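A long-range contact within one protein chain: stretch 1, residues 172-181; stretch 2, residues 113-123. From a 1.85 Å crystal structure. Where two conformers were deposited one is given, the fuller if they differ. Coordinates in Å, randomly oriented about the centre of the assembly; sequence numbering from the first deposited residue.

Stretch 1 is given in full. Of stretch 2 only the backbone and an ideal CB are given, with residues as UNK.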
# COMPACT_ATOMS: atom_id res chain seq x y z
N PRO A 172 9.17 -12.77 -14.63
CA PRO A 172 10.48 -12.31 -15.10
C PRO A 172 11.37 -11.78 -13.97
O PRO A 172 12.57 -11.98 -14.02
CB PRO A 172 10.13 -11.19 -16.07
CG PRO A 172 8.79 -11.59 -16.65
CD PRO A 172 8.07 -12.32 -15.53
N PHE A 173 10.79 -11.14 -12.95
CA PHE A 173 11.62 -10.61 -11.86
C PHE A 173 12.35 -11.69 -11.06
O PHE A 173 13.35 -11.37 -10.41
CB PHE A 173 10.89 -9.60 -10.95
CG PHE A 173 9.91 -10.20 -9.97
CD1 PHE A 173 10.33 -10.63 -8.71
CD2 PHE A 173 8.53 -10.25 -10.27
CE1 PHE A 173 9.43 -11.12 -7.76
CE2 PHE A 173 7.64 -10.74 -9.33
CZ PHE A 173 8.06 -11.19 -8.09
N PHE A 174 11.90 -12.95 -11.14
CA PHE A 174 12.60 -14.06 -10.43
C PHE A 174 14.04 -14.19 -10.99
O PHE A 174 14.98 -14.40 -10.23
CB PHE A 174 11.86 -15.40 -10.58
CG PHE A 174 10.73 -15.61 -9.60
CD1 PHE A 174 9.97 -14.56 -9.12
CD2 PHE A 174 10.39 -16.91 -9.21
CE1 PHE A 174 8.93 -14.79 -8.25
CE2 PHE A 174 9.36 -17.13 -8.31
CZ PHE A 174 8.64 -16.08 -7.83
N ASP A 175 14.16 -14.03 -12.31
CA ASP A 175 15.45 -14.08 -13.01
C ASP A 175 16.37 -12.92 -12.58
O ASP A 175 17.58 -13.10 -12.46
CB ASP A 175 15.25 -14.04 -14.55
CG ASP A 175 14.46 -15.24 -15.08
OD1 ASP A 175 14.58 -16.34 -14.49
OD2 ASP A 175 13.72 -15.10 -16.09
N GLU A 176 15.79 -11.74 -12.32
CA GLU A 176 16.56 -10.57 -11.86
C GLU A 176 17.14 -10.88 -10.47
O GLU A 176 18.28 -10.55 -10.18
CB GLU A 176 15.75 -9.29 -11.70
CG GLU A 176 15.18 -8.72 -12.96
CD GLU A 176 14.27 -7.54 -12.69
OE1 GLU A 176 14.73 -6.59 -11.99
OE2 GLU A 176 13.12 -7.56 -13.20
N TYR A 177 16.32 -11.47 -9.62
CA TYR A 177 16.82 -11.86 -8.29
C TYR A 177 17.94 -12.90 -8.41
O TYR A 177 18.97 -12.77 -7.71
CB TYR A 177 15.72 -12.37 -7.39
CG TYR A 177 16.20 -12.84 -6.05
CD1 TYR A 177 16.62 -11.93 -5.10
CD2 TYR A 177 16.22 -14.18 -5.73
CE1 TYR A 177 17.04 -12.36 -3.85
CE2 TYR A 177 16.64 -14.62 -4.47
CZ TYR A 177 17.05 -13.70 -3.55
OH TYR A 177 17.45 -14.10 -2.32
N ALA A 178 17.74 -13.92 -9.24
CA ALA A 178 18.79 -14.94 -9.44
C ALA A 178 20.13 -14.32 -9.88
O ALA A 178 21.18 -14.69 -9.32
CB ALA A 178 18.35 -15.99 -10.44
N ARG A 179 20.10 -13.39 -10.85
CA ARG A 179 21.31 -12.71 -11.32
C ARG A 179 21.99 -11.93 -10.20
O ARG A 179 23.21 -11.95 -10.09
CB ARG A 179 21.04 -11.80 -12.53
CG ARG A 179 20.67 -12.54 -13.82
CD ARG A 179 20.69 -11.61 -15.04
NE ARG A 179 19.89 -10.38 -14.87
CZ ARG A 179 18.59 -10.25 -15.15
NH1 ARG A 179 17.87 -11.27 -15.61
NH2 ARG A 179 18.00 -9.08 -14.94
N LEU A 180 21.20 -11.22 -9.39
CA LEU A 180 21.76 -10.50 -8.25
C LEU A 180 22.44 -11.42 -7.24
O LEU A 180 23.53 -11.07 -6.71
CB LEU A 180 20.73 -9.64 -7.52
CG LEU A 180 20.53 -8.24 -8.02
CD1 LEU A 180 19.30 -7.63 -7.42
CD2 LEU A 180 21.75 -7.40 -7.69
N VAL A 181 21.82 -12.56 -6.93
CA VAL A 181 22.43 -13.51 -5.98
C VAL A 181 23.76 -14.03 -6.52
O VAL A 181 24.76 -14.09 -5.76
CB VAL A 181 21.45 -14.65 -5.62
CG1 VAL A 181 22.12 -15.75 -4.80
CG2 VAL A 181 20.27 -14.07 -4.86
N UNK A 113 2.29 -16.20 -2.93
CA UNK A 113 3.13 -16.26 -1.71
C UNK A 113 4.59 -16.25 -2.06
O UNK A 113 5.37 -15.59 -1.36
CB UNK A 113 2.81 -17.51 -0.88
N UNK A 114 4.98 -16.98 -3.10
CA UNK A 114 6.39 -16.98 -3.57
C UNK A 114 6.79 -15.60 -4.07
O UNK A 114 7.84 -15.08 -3.74
CB UNK A 114 6.59 -18.01 -4.68
N UNK A 115 5.89 -14.97 -4.80
CA UNK A 115 6.20 -13.66 -5.38
C UNK A 115 6.43 -12.59 -4.31
O UNK A 115 7.29 -11.72 -4.48
CB UNK A 115 5.07 -13.22 -6.31
N UNK A 116 5.68 -12.66 -3.21
CA UNK A 116 5.82 -11.68 -2.14
C UNK A 116 7.21 -11.76 -1.51
O UNK A 116 7.85 -10.71 -1.21
CB UNK A 116 4.74 -11.89 -1.08
N UNK A 117 7.67 -12.98 -1.33
CA UNK A 117 9.01 -13.20 -0.74
C UNK A 117 10.09 -12.76 -1.72
O UNK A 117 11.03 -12.07 -1.31
CB UNK A 117 9.21 -14.67 -0.36
N UNK A 118 10.03 -13.21 -2.97
CA UNK A 118 11.10 -12.87 -3.92
C UNK A 118 11.17 -11.35 -4.20
O UNK A 118 12.26 -10.78 -4.21
CB UNK A 118 10.89 -13.63 -5.23
N UNK A 119 10.02 -10.69 -4.34
CA UNK A 119 10.00 -9.25 -4.57
C UNK A 119 10.65 -8.48 -3.42
O UNK A 119 11.40 -7.53 -3.63
CB UNK A 119 8.56 -8.77 -4.77
N UNK A 120 10.34 -8.91 -2.20
CA UNK A 120 10.92 -8.31 -1.01
C UNK A 120 12.46 -8.48 -1.04
O UNK A 120 13.19 -7.52 -0.81
CB UNK A 120 10.32 -8.94 0.25
N UNK A 121 12.93 -9.68 -1.36
CA UNK A 121 14.41 -9.93 -1.42
C UNK A 121 15.09 -9.22 -2.55
O UNK A 121 16.24 -8.84 -2.44
CB UNK A 121 14.70 -11.43 -1.56
N UNK A 122 14.39 -9.13 -3.67
CA UNK A 122 14.93 -8.43 -4.83
C UNK A 122 15.20 -6.97 -4.55
O UNK A 122 16.29 -6.48 -4.85
CB UNK A 122 13.97 -8.55 -6.01
N UNK A 123 14.25 -6.25 -3.96
CA UNK A 123 14.50 -4.85 -3.67
C UNK A 123 15.67 -4.72 -2.66
O UNK A 123 16.47 -3.80 -2.79
CB UNK A 123 13.23 -4.19 -3.13

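Both stretches are helical, their axes 9.5 Å apart at closest approach and crossing at 45°. Stretch 1 offers mainly F173, F174, Y177 and L180, so apolar packing is expected wherever stretch 2 faces it.

At position 113 nothing of stretch 1 lies within 5.5 Å of the ideal CB; almost any helix-compatible residue would do. It is E113, which makes no contact here.

Position 114 points sideways, its ideal CB 4.2 Å from F174 CZ. A long chain could touch the ring with its first carbons and run on elsewhere. K114 does so: its CB meets the ring edge while its end leads away.

Position 115 also points sideways, with its ideal CB 4.0 Å from F173 CZ and 4.6 Å from F174 CE1. With two rings this near, a small residue is the simplest fit, though a longer one could turn aside. A115 lets the rings approach the backbone: F173 CZ lies 3.7 Å from A115 O, and F174 CE1 lies 4.1 Å from A115 CA.

Positions 116 and 117 have no stretch 1 atom within 5.5 Å of their ideal CB, so the contact sets no preference. They are L116 and I117.

Position 118 points toward stretch 1, its ideal CB 3.8 Å from both F174 CE1 and F173 CE1. A compact apolar residue suits this space between rings; valine, alanine or perhaps isoleucine is plausible. V118, chi1 t, places CG2 over the F174 face, 4.1 Å from the ring centroid and 20° off its normal, a CH-pi contact. Its CG1 lies 3.8 Å from F173 CE1 and 3.9 Å from Y177 CB.

Position 119 is sideways, its ideal CB 3.9 Å from F173 CE1, which favours something small. With A119, F173 CE1 comes within 3.5 Å of A119 N, completing the hole that A115, V118, A119 and position 122 form around F173.

Positions 120 and 123 point away and are unconstrained here; they are D120 and D123.

Position 121 points toward Y177, with its ideal CB a tight 3.4 Å from Y177 CE1. A chain that turns off beyond CB is suitable. K121 starts toward Y177, but its end leads away, and K121 NZ forms a salt bridge with D120 OD2 at 3.0 Å.

Position 122 is sideways, but its ideal CB is 4.4 Å from Y177 CD1 and 5.0 Å from F173 CD1, leaving room for leucine or methionine. L122 (t, p) sits as a knob among F173, E176, Y177 and L180; its CD1 lies 3.6 Å from L180 CD1, and its CD2 lies 3.8 Å from F173 CB.

Stretch 2 113-123: EKALIVADKLD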
# COMPACT_ATOMS: atom_id res chain seq x y z
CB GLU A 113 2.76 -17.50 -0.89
CG GLU A 113 1.30 -17.43 -0.43
CD GLU A 113 0.75 -18.73 0.14
OE1 GLU A 113 1.08 -19.83 -0.38
OE2 GLU A 113 -0.08 -18.62 1.07
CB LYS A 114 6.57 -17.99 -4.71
CG LYS A 114 6.42 -19.43 -4.28
CD LYS A 114 6.35 -20.34 -5.47
CE LYS A 114 6.48 -21.83 -5.11
NZ LYS A 114 7.91 -22.24 -5.21
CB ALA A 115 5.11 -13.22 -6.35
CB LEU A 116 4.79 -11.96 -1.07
CG LEU A 116 3.41 -11.51 -1.53
CD1 LEU A 116 2.37 -12.25 -0.68
CD2 LEU A 116 3.28 -10.00 -1.39
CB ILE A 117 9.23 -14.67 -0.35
CG1 ILE A 117 8.29 -15.05 0.80
CG2 ILE A 117 10.71 -14.90 0.07
CD1 ILE A 117 8.22 -16.53 1.14
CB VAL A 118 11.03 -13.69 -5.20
CG1 VAL A 118 12.12 -13.32 -6.16
CG2 VAL A 118 11.05 -15.18 -4.92
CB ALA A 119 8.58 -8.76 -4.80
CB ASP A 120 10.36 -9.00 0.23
CG ASP A 120 11.04 -8.52 1.53
OD1 ASP A 120 11.01 -7.31 1.81
OD2 ASP A 120 11.55 -9.37 2.28
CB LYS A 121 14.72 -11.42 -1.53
CG LYS A 121 14.84 -12.08 -0.19
CD LYS A 121 13.57 -12.02 0.57
CE LYS A 121 13.87 -11.82 2.03
NZ LYS A 121 12.61 -12.11 2.79
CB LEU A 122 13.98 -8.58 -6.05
CG LEU A 122 14.35 -7.84 -7.34
CD1 LEU A 122 15.76 -8.12 -7.83
CD2 LEU A 122 13.35 -8.13 -8.47
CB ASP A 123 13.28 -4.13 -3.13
CG ASP A 123 13.53 -2.65 -2.94
OD1 ASP A 123 13.79 -1.92 -3.93
OD2 ASP A 123 13.46 -2.20 -1.79
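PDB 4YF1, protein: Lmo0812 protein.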